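Local coordinates for protein AncCDT-1 (Synthetic construct, PDB 5T0W) that binds arginine as a reconstructed ancestral amino acid-binding protein, a solute-binding precursor of cyclohexadienyl dehydratase, at residues 29-32 with 36-39; 67-72 with 81-86. All blocks are in the same frame, centred on the assembly; numbering follows the deposited sequence.

Both interactions lie in the part of the fold built on the parallel sheet of strands 63-68, 24-29 and 85-86, and each carries a residue of the arginine pocket. Interaction 1 is polar: the hydroxyls of Thr29 and Ser37 meet, while Asp30 separately binds the ligand. Interaction 2 is mostly apolar and packs Val67, on strand 63-68, and Thr69 on Phe83, in the loop leading into strand 85-86. Both are partly buried, with Thr29, Ser37 and Phe83 inside and an exposed lysine, Lys39 or Lys82, at the margin. They meet at Thr29 and Asp30; Thr29 N and O probably hydrogen-bond to Val67 O and Thr69 N.

Interaction 1 (29-32 with 36-39); sequences TDAD and FSFK. With ARG (arginine), chain E.
Ser37 holds OG between its backbone N and carbonyl carbon (chi1 61°), and Thr29 holds OG1 beside its own carbonyl carbon, anti to N (chi1 -164°). These two rotations turn the hydroxyls to each other. Ser37 OG donates to Thr29 OG1 at 3.0 Å. Ser37 CB follows at 3.4 Å from Thr29 OG1. Thr29 OG1 in turn hydrogen-bonds to Met87 O, with a weaker bond to Ser88 OG. The buried threonine hydroxyl is therefore held by several partners, and its rotation is probably fixed.

The methyl of Ala31 comes near the serine, with CB 4.4 Å from Ser37 OG. Phe38 turns its ring away from 29-32, and its side chain touches Thr46 of strand 45-46. Phe36 and Ser37 both face Tyr33 and form a classic beta bulge at the start of 36-39. After strand 24-29 the chain leads through 33-35 into strand 38-39, which pairs antiparallel with 45-46. Lys39 makes a cation-pi contact with Tyr45 of strand 45-46.

The CB of Asp30 leaves 36-39, and its carboxylate lies in the arginine pocket. Its carboxylate and its carbonyl both serve the ligand guanidinium. The ligand NH1 gives a weak hydrogen bond to Asp30 O at 3.2 Å. The ligand NH2 gives another weak one to Asp30 OD1 at 3.3 Å. Asp30 OD2 takes a weak bond from Trp71 N, and Asp30 N bonds to Ser88 OG, which itself bonds the ligand.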
# COMPACT_ATOMS: atom_id res chain seq x y z
N THR A 29 10.21 0.61 -0.73
CA THR A 29 9.05 -0.21 -0.35
C THR A 29 9.00 -0.42 1.21
O THR A 29 10.05 -0.39 1.84
CB THR A 29 8.94 -1.45 -1.29
OG1 THR A 29 7.65 -2.05 -1.20
CG2 THR A 29 10.01 -2.49 -1.00
N ASP A 30 7.81 -0.53 1.83
CA ASP A 30 7.63 -0.80 3.26
C ASP A 30 7.15 -2.23 3.29
O ASP A 30 5.96 -2.53 3.12
CB ASP A 30 6.61 0.12 3.94
CG ASP A 30 6.13 -0.43 5.28
OD1 ASP A 30 5.34 -1.41 5.27
OD2 ASP A 30 6.55 0.09 6.34
N ALA A 31 8.11 -3.11 3.52
CA ALA A 31 7.98 -4.50 3.11
C ALA A 31 7.31 -5.51 4.11
O ALA A 31 7.55 -6.75 4.10
CB ALA A 31 9.35 -4.95 2.63
N ASP A 32 6.44 -4.97 4.96
CA ASP A 32 5.47 -5.81 5.68
C ASP A 32 4.09 -5.35 5.29
O ASP A 32 3.43 -4.65 6.06
CB ASP A 32 5.63 -5.87 7.21
CG ASP A 32 5.03 -7.15 7.81
OD1 ASP A 32 4.25 -7.84 7.09
OD2 ASP A 32 5.35 -7.49 8.99
N PHE A 36 1.24 -6.92 -1.15
CA PHE A 36 1.93 -5.98 -2.05
C PHE A 36 3.43 -6.09 -1.97
O PHE A 36 4.09 -6.27 -3.00
CB PHE A 36 1.50 -4.56 -1.74
CG PHE A 36 0.10 -4.27 -2.14
CD1 PHE A 36 -0.18 -3.92 -3.45
CD2 PHE A 36 -0.93 -4.37 -1.22
CE1 PHE A 36 -1.48 -3.68 -3.85
CE2 PHE A 36 -2.25 -4.12 -1.61
CZ PHE A 36 -2.51 -3.77 -2.93
N SER A 37 3.99 -6.03 -0.76
CA SER A 37 5.41 -6.33 -0.58
C SER A 37 5.70 -6.86 0.82
O SER A 37 5.28 -6.28 1.83
CB SER A 37 6.27 -5.10 -0.85
OG SER A 37 5.92 -4.09 0.05
N PHE A 38 6.43 -7.96 0.86
CA PHE A 38 6.73 -8.61 2.12
C PHE A 38 7.91 -9.55 1.95
O PHE A 38 8.58 -9.60 0.89
CB PHE A 38 5.49 -9.31 2.68
CG PHE A 38 4.86 -10.29 1.74
CD1 PHE A 38 4.07 -9.85 0.70
CD2 PHE A 38 5.03 -11.67 1.93
CE1 PHE A 38 3.48 -10.75 -0.16
CE2 PHE A 38 4.44 -12.57 1.08
CZ PHE A 38 3.67 -12.11 0.02
N LYS A 39 8.24 -10.18 3.06
CA LYS A 39 9.25 -11.22 3.07
C LYS A 39 8.53 -12.54 3.02
O LYS A 39 7.52 -12.73 3.69
CB LYS A 39 10.08 -11.12 4.35
CG LYS A 39 10.73 -9.76 4.59
CD LYS A 39 11.33 -9.14 3.33
CE LYS A 39 12.39 -8.10 3.71
NZ LYS A 39 13.64 -8.71 4.23
N ARG E . -2.93 2.34 0.38
CA ARG E . -2.71 3.02 1.67
C ARG E . -1.96 4.27 1.39
O ARG E . -1.92 5.13 2.28
CB ARG E . -1.88 2.16 2.59
CG ARG E . -0.50 1.95 2.05
CD ARG E . 0.41 1.29 3.08
NE ARG E . 1.47 0.57 2.40
CZ ARG E . 2.49 -0.01 3.02
NH1 ARG E . 3.41 -0.69 2.33
NH2 ARG E . 2.58 0.07 4.34
OXT ARG E . -1.38 4.42 0.30

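Interaction 2 (67-72 with 81-86); sequences VPTTWD and GKFDIV. With ARG (arginine), chain E.
The Phe83 ring is the centre of this contact, and Val67 and Thr69 approach it differently. Val67 comes at the ring edge, near its plane, with CG1 4.0 Å from Phe83 CD2. Its other methyl, CG2, lies 4.0 Å from Lys82 O. The valine thus meets both the ring and the backbone just before it. Phe83 CG sits between its own N and carbonyl carbon (chi1 46°), which swings the ring toward strand 63-68.

Thr69 crosses the ring obliquely, with OG1 3.5 Å from Phe83 CE2. This hydroxyl is occupied: it donates to Val67 O at 2.9 Å, from above the carbonyl plane and 51° out of it. The bond fixes the hydroxyl while it stays near Phe83 CE2.

Trp71, further on, turns its ring to the bound arginine. The ligand CD lies 3.7 Å above the ring plane, over its centre, and NE lies over the same face. Trp71 NE1 bonds to Gly141 O.

Gly81, with positive phi, is the C-prime residue of the Schellman motif that ends helix 74-79. Strand 63-68, that helix and strand 85-86 form a beta-alpha-beta crossover past the middle strand 24-29, in the 2-1-3 order known from type II periplasmic binding proteins. Phe83 fills the layer between, packing on Ile74, Ala77 and Leu78 of the helix and on Arg26 of strand 24-29.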
# COMPACT_ATOMS: atom_id res chain seq x y z
N VAL A 67 14.65 -0.94 -1.21
CA VAL A 67 15.11 -0.10 -0.11
C VAL A 67 14.03 -0.09 0.95
O VAL A 67 13.02 0.61 0.82
CB VAL A 67 15.42 1.34 -0.59
CG1 VAL A 67 15.83 2.22 0.58
CG2 VAL A 67 16.52 1.31 -1.63
N PRO A 68 14.22 -0.89 2.01
CA PRO A 68 13.16 -0.98 3.01
C PRO A 68 13.02 0.39 3.63
O PRO A 68 14.01 1.02 3.88
CB PRO A 68 13.69 -2.02 4.01
CG PRO A 68 15.15 -2.00 3.82
CD PRO A 68 15.37 -1.75 2.36
N THR A 69 11.77 0.85 3.80
CA THR A 69 11.51 2.20 4.28
C THR A 69 10.27 2.19 5.12
O THR A 69 9.32 1.48 4.81
CB THR A 69 11.28 3.15 3.12
OG1 THR A 69 12.43 3.11 2.25
CG2 THR A 69 11.08 4.56 3.61
N THR A 70 10.29 2.96 6.20
CA THR A 70 9.11 3.10 7.06
C THR A 70 8.03 3.86 6.30
O THR A 70 8.33 4.87 5.70
CB THR A 70 9.45 3.87 8.37
OG1 THR A 70 10.42 3.10 9.10
CG2 THR A 70 8.20 4.10 9.26
N TRP A 71 6.80 3.38 6.32
CA TRP A 71 5.73 4.02 5.54
C TRP A 71 5.61 5.54 5.78
O TRP A 71 5.51 6.32 4.83
CB TRP A 71 4.39 3.37 5.85
CG TRP A 71 3.33 4.01 5.09
CD1 TRP A 71 2.35 4.82 5.58
CD2 TRP A 71 3.15 3.98 3.67
NE1 TRP A 71 1.60 5.28 4.56
CE2 TRP A 71 2.05 4.78 3.38
CE3 TRP A 71 3.80 3.35 2.62
CZ2 TRP A 71 1.58 4.97 2.11
CZ3 TRP A 71 3.33 3.55 1.33
CH2 TRP A 71 2.23 4.35 1.09
N ASP A 72 5.62 5.95 7.03
CA ASP A 72 5.36 7.35 7.36
C ASP A 72 6.32 8.31 6.68
O ASP A 72 5.91 9.38 6.26
CB ASP A 72 5.41 7.57 8.87
CG ASP A 72 4.83 8.91 9.27
OD1 ASP A 72 3.64 9.16 8.92
OD2 ASP A 72 5.55 9.71 9.93
N GLY A 81 15.96 11.51 -2.37
CA GLY A 81 16.77 10.65 -3.19
C GLY A 81 17.27 9.37 -2.56
O GLY A 81 18.31 8.87 -2.96
N LYS A 82 16.55 8.82 -1.60
CA LYS A 82 16.94 7.53 -1.03
C LYS A 82 16.65 6.37 -1.97
O LYS A 82 17.22 5.29 -1.83
CB LYS A 82 16.23 7.29 0.31
CG LYS A 82 16.65 8.29 1.38
CD LYS A 82 17.06 7.59 2.64
CE LYS A 82 17.61 8.59 3.63
NZ LYS A 82 19.04 8.91 3.32
N PHE A 83 15.76 6.60 -2.93
CA PHE A 83 15.49 5.64 -3.96
C PHE A 83 14.81 6.37 -5.11
O PHE A 83 14.48 7.53 -4.99
CB PHE A 83 14.62 4.49 -3.43
CG PHE A 83 13.44 4.96 -2.61
CD1 PHE A 83 12.36 5.54 -3.22
CD2 PHE A 83 13.42 4.80 -1.23
CE1 PHE A 83 11.27 5.97 -2.48
CE2 PHE A 83 12.35 5.23 -0.48
CZ PHE A 83 11.27 5.82 -1.11
N ASP A 84 14.56 5.66 -6.20
CA ASP A 84 13.99 6.29 -7.40
C ASP A 84 12.51 6.27 -7.51
O ASP A 84 11.95 7.13 -8.15
CB ASP A 84 14.52 5.58 -8.63
CG ASP A 84 16.00 5.49 -8.63
OD1 ASP A 84 16.63 6.58 -8.50
OD2 ASP A 84 16.51 4.36 -8.73
N ILE A 85 11.85 5.30 -6.90
CA ILE A 85 10.42 5.10 -7.14
C ILE A 85 9.77 4.37 -5.99
O ILE A 85 10.35 3.42 -5.43
CB ILE A 85 10.19 4.33 -8.46
CG1 ILE A 85 8.71 4.15 -8.78
CG2 ILE A 85 10.85 2.94 -8.41
CD1 ILE A 85 8.44 3.86 -10.24
N VAL A 86 8.55 4.78 -5.63
CA VAL A 86 7.78 4.09 -4.57
C VAL A 86 6.87 3.03 -5.20
O VAL A 86 6.04 3.35 -6.02
CB VAL A 86 6.92 5.08 -3.78
CG1 VAL A 86 6.10 4.36 -2.75
CG2 VAL A 86 7.78 6.13 -3.13
N ARG E . -2.93 2.34 0.38
CA ARG E . -2.71 3.02 1.67
C ARG E . -1.96 4.27 1.39
O ARG E . -1.92 5.13 2.28
CB ARG E . -1.88 2.16 2.59
CG ARG E . -0.50 1.95 2.05
CD ARG E . 0.41 1.29 3.08
NE ARG E . 1.47 0.57 2.40
CZ ARG E . 2.49 -0.01 3.02
NH1 ARG E . 3.41 -0.69 2.33
NH2 ARG E . 2.58 0.07 4.34
OXT ARG E . -1.38 4.42 0.30